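Local coordinates for protein B-agarase (Saccharophagus degradans, PDB 4BQ2) that hydrolyses beta-1,4 linkages in agarose, acting as a family 50 glycoside hydrolase that probably trims agar chains from their ends, at residues Met241-Lys246 against Trp250-Lys255. Numbering follows the deposited sequence.
Sequences MPSRSK and WLAGPK
A single beta bridge between Arg244 and Trp250 draws together two parts of one surface loop, the irregular connection from helix 222-235 to strand 263-267. The bond across it runs from Leu251 N to Ser243 O, 2.9 Å and fairly straight at 161°, though the donor sits 32° off the carbonyl plane. That same oxygen lies 3.6 Å from Trp250 CE3. Ser243 then lays its hydroxyl over one face of the indole, toward the rim, with OG 3.6 Å from Trp250 CZ3; OG stands anti to the backbone N (chi1 -172°), and CB, level with it, lies just beyond the rim, 3.8 Å from CZ3. Ser243 is the third residue of a type II beta turn, Met241 to Arg244, and its positive phi fits that place. The indole also meets the ring of Tyr743 in helix 742-746, tying the loop to the C-terminal end of the chain. Leu251, exposed, points toward 241-246, its CG 3.8 Å from Arg244 O. Arg244 starts away from 250-255; its guanidinium has Met241 CB over one face, 4.2 Å above the plane, and NH2 hydrogen-bonds to the carbonyl oxygens of Gly411 and Asn739. Ser245, buried, hydrogen-bonds through OG to Asp275.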
ATOM      1  N   MET A 241      23.287 -13.998 -10.390  1.00 27.62           N
ATOM      2  CA  MET A 241      22.956 -15.427 -10.449  1.00 27.55           C
ATOM      3  C   MET A 241      23.403 -16.022 -11.775  1.00 31.17           C
ATOM      4  O   MET A 241      23.566 -15.267 -12.752  1.00 30.13           O
ATOM      5  CB  MET A 241      21.453 -15.633 -10.290  1.00 26.03           C
ATOM      6  CG  MET A 241      21.002 -15.531  -8.844  1.00 26.49           C
ATOM      7  SD  MET A 241      19.305 -16.113  -8.575  1.00 27.46           S
ATOM      8  CE  MET A 241      19.311 -16.200  -6.782  1.00 28.64           C
ATOM      9  N   PRO A 242      23.626 -17.360 -11.819  1.00 32.95           N
ATOM     10  CA  PRO A 242      24.124 -17.922 -13.075  1.00 34.64           C
ATOM     11  C   PRO A 242      23.115 -17.802 -14.203  1.00 30.38           C
ATOM     12  O   PRO A 242      21.894 -17.771 -13.977  1.00 31.53           O
ATOM     13  CB  PRO A 242      24.388 -19.415 -12.748  1.00 33.52           C
ATOM     14  CG  PRO A 242      23.745 -19.679 -11.434  1.00 34.03           C
ATOM     15  CD  PRO A 242      23.633 -18.360 -10.718  1.00 34.04           C
ATOM     16  N   SER A 243      23.634 -17.713 -15.413  1.00 29.25           N
ATOM     17  CA  SER A 243      22.776 -17.777 -16.597  1.00 31.58           C
ATOM     18  C   SER A 243      21.914 -16.528 -16.807  1.00 29.24           C
ATOM     19  O   SER A 243      20.951 -16.567 -17.559  1.00 29.94           O
ATOM     20  CB  SER A 243      21.894 -19.021 -16.576  1.00 36.55           C
ATOM     21  OG  SER A 243      21.208 -19.144 -17.823  1.00 47.53           O
ATOM     22  N   ARG A 244      22.269 -15.436 -16.142  1.00 27.76           N
ATOM     23  CA  ARG A 244      21.667 -14.135 -16.423  1.00 25.15           C
ATOM     24  C   ARG A 244      22.452 -13.496 -17.574  1.00 23.97           C
ATOM     25  O   ARG A 244      23.698 -13.607 -17.639  1.00 22.01           O
ATOM     26  CB  ARG A 244      21.711 -13.236 -15.176  1.00 27.10           C
ATOM     27  CG  ARG A 244      20.829 -13.692 -13.994  1.00 27.31           C
ATOM     28  CD  ARG A 244      19.378 -13.933 -14.404  1.00 28.74           C
ATOM     29  NE  ARG A 244      18.521 -14.527 -13.355  1.00 26.19           N
ATOM     30  CZ  ARG A 244      18.147 -13.854 -12.276  1.00 24.59           C
ATOM     31  NH1 ARG A 244      18.598 -12.627 -12.115  1.00 24.83           N
ATOM     32  NH2 ARG A 244      17.365 -14.402 -11.355  1.00 22.59           N
ATOM     33  N   SER A 245      21.738 -12.831 -18.486  1.00 22.48           N
ATOM     34  CA  SER A 245      22.392 -12.069 -19.546  1.00 22.09           C
ATOM     35  C   SER A 245      22.855 -10.734 -18.947  1.00 20.47           C
ATOM     36  O   SER A 245      22.547 -10.436 -17.790  1.00 22.04           O
ATOM     37  CB  SER A 245      21.422 -11.851 -20.709  1.00 22.58           C
ATOM     38  OG  SER A 245      20.268 -11.137 -20.267  1.00 21.56           O
ATOM     39  N   LYS A 246      23.607  -9.949 -19.710  1.00 18.01           N
ATOM     40  CA  LYS A 246      24.000  -8.595 -19.289  1.00 18.72           C
ATOM     41  C   LYS A 246      22.855  -7.834 -18.600  1.00 16.84           C
ATOM     42  O   LYS A 246      23.043  -7.295 -17.498  1.00 16.35           O
ATOM     43  CB  LYS A 246      24.525  -7.773 -20.494  1.00 18.55           C
ATOM     44  CG  LYS A 246      24.855  -6.307 -20.179  1.00 18.64           C
ATOM     45  CD  LYS A 246      25.199  -5.553 -21.473  1.00 20.18           C
ATOM     46  CE  LYS A 246      25.709  -4.157 -21.204  1.00 22.75           C
ATOM     47  NZ  LYS A 246      26.049  -3.499 -22.500  1.00 25.84           N
ATOM     48  N   TRP A 250      17.366 -14.165 -19.476  1.00 20.78           N
ATOM     49  CA  TRP A 250      17.704 -15.592 -19.365  1.00 23.43           C
ATOM     50  C   TRP A 250      18.642 -15.947 -20.520  1.00 24.80           C
ATOM     51  O   TRP A 250      18.228 -15.936 -21.690  1.00 23.21           O
ATOM     52  CB  TRP A 250      16.422 -16.451 -19.377  1.00 25.38           C
ATOM     53  CG  TRP A 250      16.607 -17.935 -19.080  1.00 28.53           C
ATOM     54  CD1 TRP A 250      16.228 -18.991 -19.888  1.00 31.25           C
ATOM     55  CD2 TRP A 250      17.194 -18.529 -17.904  1.00 29.01           C
ATOM     56  NE1 TRP A 250      16.541 -20.189 -19.276  1.00 32.59           N
ATOM     57  CE2 TRP A 250      17.123 -19.938 -18.063  1.00 30.82           C
ATOM     58  CE3 TRP A 250      17.750 -18.012 -16.720  1.00 31.52           C
ATOM     59  CZ2 TRP A 250      17.608 -20.844 -17.089  1.00 33.37           C
ATOM     60  CZ3 TRP A 250      18.219 -18.918 -15.743  1.00 34.73           C
ATOM     61  CH2 TRP A 250      18.151 -20.322 -15.946  1.00 31.88           C
ATOM     62  N   LEU A 251      19.912 -16.190 -20.189  1.00 26.42           N
ATOM     63  CA  LEU A 251      20.936 -16.525 -21.189  1.00 32.38           C
ATOM     64  C   LEU A 251      20.584 -17.732 -22.038  1.00 33.86           C
ATOM     65  O   LEU A 251      20.874 -17.732 -23.233  1.00 33.20           O
ATOM     66  CB  LEU A 251      22.302 -16.799 -20.548  1.00 33.68           C
ATOM     67  CG  LEU A 251      23.506 -15.863 -20.631  1.00 39.54           C
ATOM     68  CD1 LEU A 251      24.740 -16.604 -20.120  1.00 39.50           C
ATOM     69  CD2 LEU A 251      23.765 -15.313 -22.030  1.00 37.22           C
ATOM     70  N   ALA A 252      19.976 -18.758 -21.423  1.00 33.61           N
ATOM     71  CA  ALA A 252      19.715 -20.011 -22.121  1.00 38.57           C
ATOM     72  C   ALA A 252      18.772 -19.803 -23.318  1.00 44.27           C
ATOM     73  O   ALA A 252      18.898 -20.466 -24.358  1.00 44.84           O
ATOM     74  CB  ALA A 252      19.199 -21.076 -21.165  1.00 37.03           C
ATOM     75  N   GLY A 253      17.857 -18.845 -23.197  1.00 45.43           N
ATOM     76  CA  GLY A 253      17.092 -18.418 -24.355  1.00 43.44           C
ATOM     77  C   GLY A 253      15.777 -19.154 -24.488  1.00 42.59           C
ATOM     78  O   GLY A 253      15.232 -19.623 -23.497  1.00 43.57           O
ATOM     79  N   PRO A 254      15.252 -19.246 -25.712  1.00 42.06           N
ATOM     80  CA  PRO A 254      15.890 -18.790 -26.946  1.00 39.92           C
ATOM     81  C   PRO A 254      15.970 -17.264 -27.034  1.00 35.25           C
ATOM     82  O   PRO A 254      15.195 -16.555 -26.382  1.00 35.33           O
ATOM     83  CB  PRO A 254      14.951 -19.316 -28.026  1.00 42.03           C
ATOM     84  CG  PRO A 254      13.601 -19.255 -27.380  1.00 46.23           C
ATOM     85  CD  PRO A 254      13.815 -19.519 -25.906  1.00 45.65           C
ATOM     86  N   LYS A 255      16.912 -16.779 -27.840  1.00 31.17           N
ATOM     87  CA  LYS A 255      17.109 -15.356 -28.027  1.00 27.62           C
ATOM     88  C   LYS A 255      16.136 -14.871 -29.085  1.00 29.55           C
ATOM     89  O   LYS A 255      15.971 -15.506 -30.132  1.00 30.64           O
ATOM     90  CB  LYS A 255      18.588 -15.056 -28.368  1.00 30.68           C
ATOM     91  CG  LYS A 255      18.877 -13.590 -28.667  1.00 30.06           C
ATOM     92  CD  LYS A 255      20.287 -13.174 -28.294  1.00 35.56           C
ATOM     93  CE  LYS A 255      21.289 -13.448 -29.395  1.00 37.24           C
ATOM     94  NZ  LYS A 255      22.654 -13.404 -28.806  1.00 43.78           N
TER